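Side-chain contacts in Sodium/calcium exchanger membrane region domain-containing protein (Archaeoglobus fulgidus, PDB 4KPP), which probably exchanges protons for calcium ions across the membrane, as a member of the sodium/calcium exchanger family: residues S364-Y367 and I368-L372; A238-D241 and E242-V246. One frame throughout, in Å; residues are numbered along the deposited sequence.

Contact 1: residues S364-Y367 and I368-L372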
loop_
_atom_site.group_PDB
_atom_site.type_symbol
_atom_site.label_atom_id
_atom_site.label_comp_id
_atom_site.label_asym_id
_atom_site.label_seq_id
_atom_site.Cartn_x
_atom_site.Cartn_y
_atom_site.Cartn_z
ATOM N N SER A 364 -5.358 17.287 -11.525
ATOM C CA SER A 364 -6.553 17.008 -10.730
ATOM C C SER A 364 -7.806 17.157 -11.585
ATOM O O SER A 364 -8.667 16.277 -11.593
ATOM C CB SER A 364 -6.649 17.939 -9.519
ATOM O OG SER A 364 -5.606 17.704 -8.593
ATOM N N ALA A 365 -7.898 18.276 -12.300
ATOM C CA ALA A 365 -9.033 18.544 -13.180
ATOM C C ALA A 365 -9.171 17.476 -14.261
ATOM O O ALA A 365 -10.275 17.021 -14.557
ATOM C CB ALA A 365 -8.904 19.925 -13.811
ATOM N N ILE A 366 -8.046 17.073 -14.843
ATOM C CA ILE A 366 -8.051 16.069 -15.902
ATOM C C ILE A 366 -8.536 14.705 -15.401
ATOM O O ILE A 366 -9.364 14.062 -16.047
ATOM C CB ILE A 366 -6.662 15.948 -16.574
ATOM C CG1 ILE A 366 -6.311 17.257 -17.287
ATOM C CG2 ILE A 366 -6.636 14.792 -17.560
ATOM C CD1 ILE A 366 -5.014 17.215 -18.065
ATOM N N TYR A 367 -8.026 14.276 -14.248
ATOM C CA TYR A 367 -8.477 13.042 -13.612
ATOM C C TYR A 367 -9.992 13.035 -13.454
ATOM O O TYR A 367 -10.665 12.087 -13.851
ATOM C CB TYR A 367 -7.844 12.894 -12.230
ATOM C CG TYR A 367 -6.451 12.308 -12.217
ATOM C CD1 TYR A 367 -6.099 11.269 -13.068
ATOM C CD2 TYR A 367 -5.492 12.788 -11.339
ATOM C CE1 TYR A 367 -4.825 10.727 -13.046
ATOM C CE2 TYR A 367 -4.222 12.257 -11.307
ATOM C CZ TYR A 367 -3.890 11.228 -12.162
ATOM O OH TYR A 367 -2.618 10.707 -12.123
ATOM N N ILE A 368 -10.515 14.107 -12.870
ATOM C CA ILE A 368 -11.939 14.223 -12.595
ATOM C C ILE A 368 -12.762 14.286 -13.877
ATOM O O ILE A 368 -13.763 13.582 -14.015
ATOM C CB ILE A 368 -12.240 15.462 -11.730
ATOM C CG1 ILE A 368 -11.565 15.329 -10.362
ATOM C CG2 ILE A 368 -13.740 15.652 -11.568
ATOM C CD1 ILE A 368 -11.728 16.551 -9.475
ATOM N N ILE A 369 -12.335 15.127 -14.813
ATOM C CA ILE A 369 -13.080 15.313 -16.052
ATOM C C ILE A 369 -13.049 14.053 -16.923
ATOM O O ILE A 369 -14.035 13.728 -17.575
ATOM C CB ILE A 369 -12.599 16.565 -16.823
ATOM C CG1 ILE A 369 -12.944 17.826 -16.026
ATOM C CG2 ILE A 369 -13.232 16.638 -18.202
ATOM C CD1 ILE A 369 -12.451 19.105 -16.654
ATOM N N LEU A 370 -11.929 13.332 -16.909
ATOM C CA LEU A 370 -11.846 12.038 -17.591
ATOM C C LEU A 370 -12.775 11.006 -16.956
ATOM O O LEU A 370 -13.311 10.138 -17.640
ATOM C CB LEU A 370 -10.414 11.495 -17.574
ATOM C CG LEU A 370 -9.407 12.064 -18.574
ATOM C CD1 LEU A 370 -8.041 11.436 -18.349
ATOM C CD2 LEU A 370 -9.874 11.827 -19.997
ATOM N N SER A 371 -12.953 11.105 -15.643
ATOM C CA SER A 371 -13.760 10.143 -14.899
ATOM C C SER A 371 -15.243 10.213 -15.245
ATOM O O SER A 371 -15.902 9.186 -15.391
ATOM C CB SER A 371 -13.586 10.360 -13.395
ATOM O OG SER A 371 -12.240 10.164 -13.006
ATOM N N LEU A 372 -15.758 11.432 -15.370
ATOM C CA LEU A 372 -17.198 11.665 -15.503
ATOM C C LEU A 372 -17.921 10.978 -16.678
ATOM O O LEU A 372 -19.011 10.436 -16.483
ATOM C CB LEU A 372 -17.505 13.168 -15.464
ATOM C CG LEU A 372 -17.043 13.877 -14.186
ATOM C CD1 LEU A 372 -17.496 15.331 -14.159
ATOM C CD2 LEU A 372 -17.530 13.135 -12.947
#

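Contact 2: residues A238-D241 and E242-V246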
loop_
_atom_site.group_PDB
_atom_site.type_symbol
_atom_site.label_atom_id
_atom_site.label_comp_id
_atom_site.label_asym_id
_atom_site.label_seq_id
_atom_site.Cartn_x
_atom_site.Cartn_y
_atom_site.Cartn_z
ATOM N N ALA A 238 22.797 16.488 0.356
ATOM C CA ALA A 238 22.689 16.655 -1.087
ATOM C C ALA A 238 21.850 17.901 -1.365
ATOM O O ALA A 238 21.502 18.641 -0.444
ATOM C CB ALA A 238 22.073 15.424 -1.724
ATOM N N GLY A 239 21.519 18.139 -2.627
ATOM C CA GLY A 239 20.743 19.317 -2.972
ATOM C C GLY A 239 19.261 19.039 -3.123
ATOM O O GLY A 239 18.496 19.914 -3.531
ATOM N N ILE A 240 18.852 17.821 -2.778
ATOM C CA ILE A 240 17.492 17.359 -3.039
ATOM C C ILE A 240 16.472 17.753 -1.967
ATOM O O ILE A 240 16.721 17.614 -0.768
ATOM C CB ILE A 240 17.460 15.827 -3.283
ATOM C CG1 ILE A 240 16.087 15.243 -2.932
ATOM C CG2 ILE A 240 18.571 15.143 -2.498
ATOM C CD1 ILE A 240 15.488 14.374 -4.026
ATOM N N ASP A 241 15.330 18.260 -2.421
ATOM C CA ASP A 241 14.215 18.604 -1.548
ATOM C C ASP A 241 13.728 17.390 -0.758
ATOM O O ASP A 241 13.538 16.307 -1.312
ATOM C CB ASP A 241 13.069 19.196 -2.374
ATOM C CG ASP A 241 11.821 19.468 -1.549
ATOM O OD1 ASP A 241 11.923 19.615 -0.312
ATOM O OD2 ASP A 241 10.730 19.546 -2.148
ATOM N N GLU A 242 13.513 17.589 0.538
ATOM C CA GLU A 242 13.111 16.511 1.435
ATOM C C GLU A 242 11.744 15.922 1.091
ATOM O O GLU A 242 11.475 14.757 1.384
ATOM C CB GLU A 242 13.119 17.000 2.885
ATOM C CG GLU A 242 14.497 17.353 3.417
ATOM C CD GLU A 242 14.431 18.132 4.715
ATOM O OE1 GLU A 242 13.859 19.242 4.709
ATOM O OE2 GLU A 242 14.947 17.639 5.741
ATOM N N PHE A 243 10.885 16.727 0.474
ATOM C CA PHE A 243 9.551 16.266 0.106
ATOM C C PHE A 243 9.604 15.184 -0.957
ATOM O O PHE A 243 8.748 14.303 -0.994
ATOM C CB PHE A 243 8.671 17.425 -0.364
ATOM C CG PHE A 243 8.001 18.159 0.756
ATOM C CD1 PHE A 243 6.915 17.601 1.414
ATOM C CD2 PHE A 243 8.456 19.404 1.159
ATOM C CE1 PHE A 243 6.292 18.272 2.454
ATOM C CE2 PHE A 243 7.839 20.083 2.197
ATOM C CZ PHE A 243 6.754 19.516 2.846
ATOM N N LEU A 244 10.612 15.247 -1.819
ATOM C CA LEU A 244 10.777 14.242 -2.858
ATOM C C LEU A 244 11.168 12.895 -2.250
ATOM O O LEU A 244 10.728 11.841 -2.713
ATOM C CB LEU A 244 11.818 14.696 -3.881
ATOM C CG LEU A 244 11.529 16.018 -4.602
ATOM C CD1 LEU A 244 12.658 16.366 -5.559
ATOM C CD2 LEU A 244 10.191 15.975 -5.337
ATOM N N ALA A 245 11.988 12.936 -1.205
ATOM C CA ALA A 245 12.413 11.724 -0.514
ATOM C C ALA A 245 11.254 11.113 0.272
ATOM O O ALA A 245 10.993 9.916 0.182
ATOM C CB ALA A 245 13.588 12.025 0.411
ATOM N N VAL A 246 10.562 11.952 1.034
ATOM C CA VAL A 246 9.422 11.528 1.843
ATOM C C VAL A 246 8.278 10.982 0.990
ATOM O O VAL A 246 7.654 9.976 1.334
ATOM C CB VAL A 246 8.897 12.698 2.712
ATOM C CG1 VAL A 246 7.550 12.353 3.338
ATOM C CG2 VAL A 246 9.913 13.058 3.782
#

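Contact 1: residues S364-Y367 and I368-L372
Ser371 and Tyr367 meet one turn apart on the helix 357-377, most of which is a predicted transmembrane span, through a serine hydroxyl folded back on the backbone of its own helix. Ser371 OG donates to Tyr367 O at 2.6 Å, arriving tilted 34° from the carbonyl plane. The same oxygen receives Ser371 N only weakly, at 3.1 Å and with the N-H bent to 135°, so one residue supplies both donors and the hydroxyl makes the shorter bond. The torsion explains this reach: with OG beside the backbone N and opposite the carbonyl carbon (chi1 -62°), the hydroxyl is swung back toward the preceding turn. With an alanine in place of Ser371, Tyr367 O would probably lose the shorter of its two bonds from this residue and be left with just the weak, bent amide bond.

The three preceding turn bonds are straighter: Ile369 N reaches Ala365 O at 2.8 Å, and Ile368 N and Leu370 N bond likewise to Ser364 O and Ile366 O. Beside this ladder, Ile366 and Leu370 run side by side in the same direction, and Leu347 of helix 338-353 touches both. Tyr367 turns away from the following turn to pack on Leu319 and Gln323 of helix 311-331, while Ser371 touches Phe326 of that helix. Ser371 also lies near the calcium site without belonging to it, its side chain about 7 Å from that of the calcium-binding Ile330 and about 12 Å from the ion. On the Leu347 side, the apolar pair closes through its methyl branches, Ile366 CG2 against Leu370 CD1 at 3.7 Å.

Contact 2: residues A238-D241 and E242-V246
An N-cap opens the helix 242-267, with Asp241 at the capping position at the end of the loop that leaves helix 224-237. Its OD1 accepts Phe243 N at 3.2 Å, an almost straight bond at the hydrogen (174°) that nevertheless meets the carboxylate from above its plane, 77° out of it. CG lies anti to the backbone N of Asp241 (chi1 175°), which carries the carboxylate forward over the first turn. There OD2 comes 3.5 Å from Phe243 CB, and OD1 stands at the edge of the Phe243 ring, near the ring plane. The backbone adds a bent bond from Leu244 N to Asp241 O at 3.2 Å.

Ile240 and Leu244 also make an apolar contact, Ile240 CD1 lying 3.7 Å from Leu244 CB, although Ile240 is poorly ordered. Outside the turn, Glu242 OE2 forms a salt bridge with Arg236 NH1 of helix 224-237, and the Phe243 ring packs edge-to-face with Tyr99 of helix 96-127. An acidic side chain accepting an amide N-H of the first turn is the classic aspartate N-cap of an alpha-helix.

Overall arrangement
The two contacts come in series along the chain: residues 238-246 form the loop and first turn at the start of helix 242-267, whereas residues 364-372 lie within helix 357-377, near the C-terminal end of the protein. Their centres are 29 Å apart and their nearest atoms about 15 Å, so they do not touch. Both belong to one predominantly helical transmembrane chain, but they have different neighbours: helices 96-127 and 224-237 beside contact 2, helices 311-331 and 338-353 beside contact 1. Contact 1 is therefore packed against helices that carry calcium-binding residues, while contact 2 organises a helix start at the surface, away from the annotated sites.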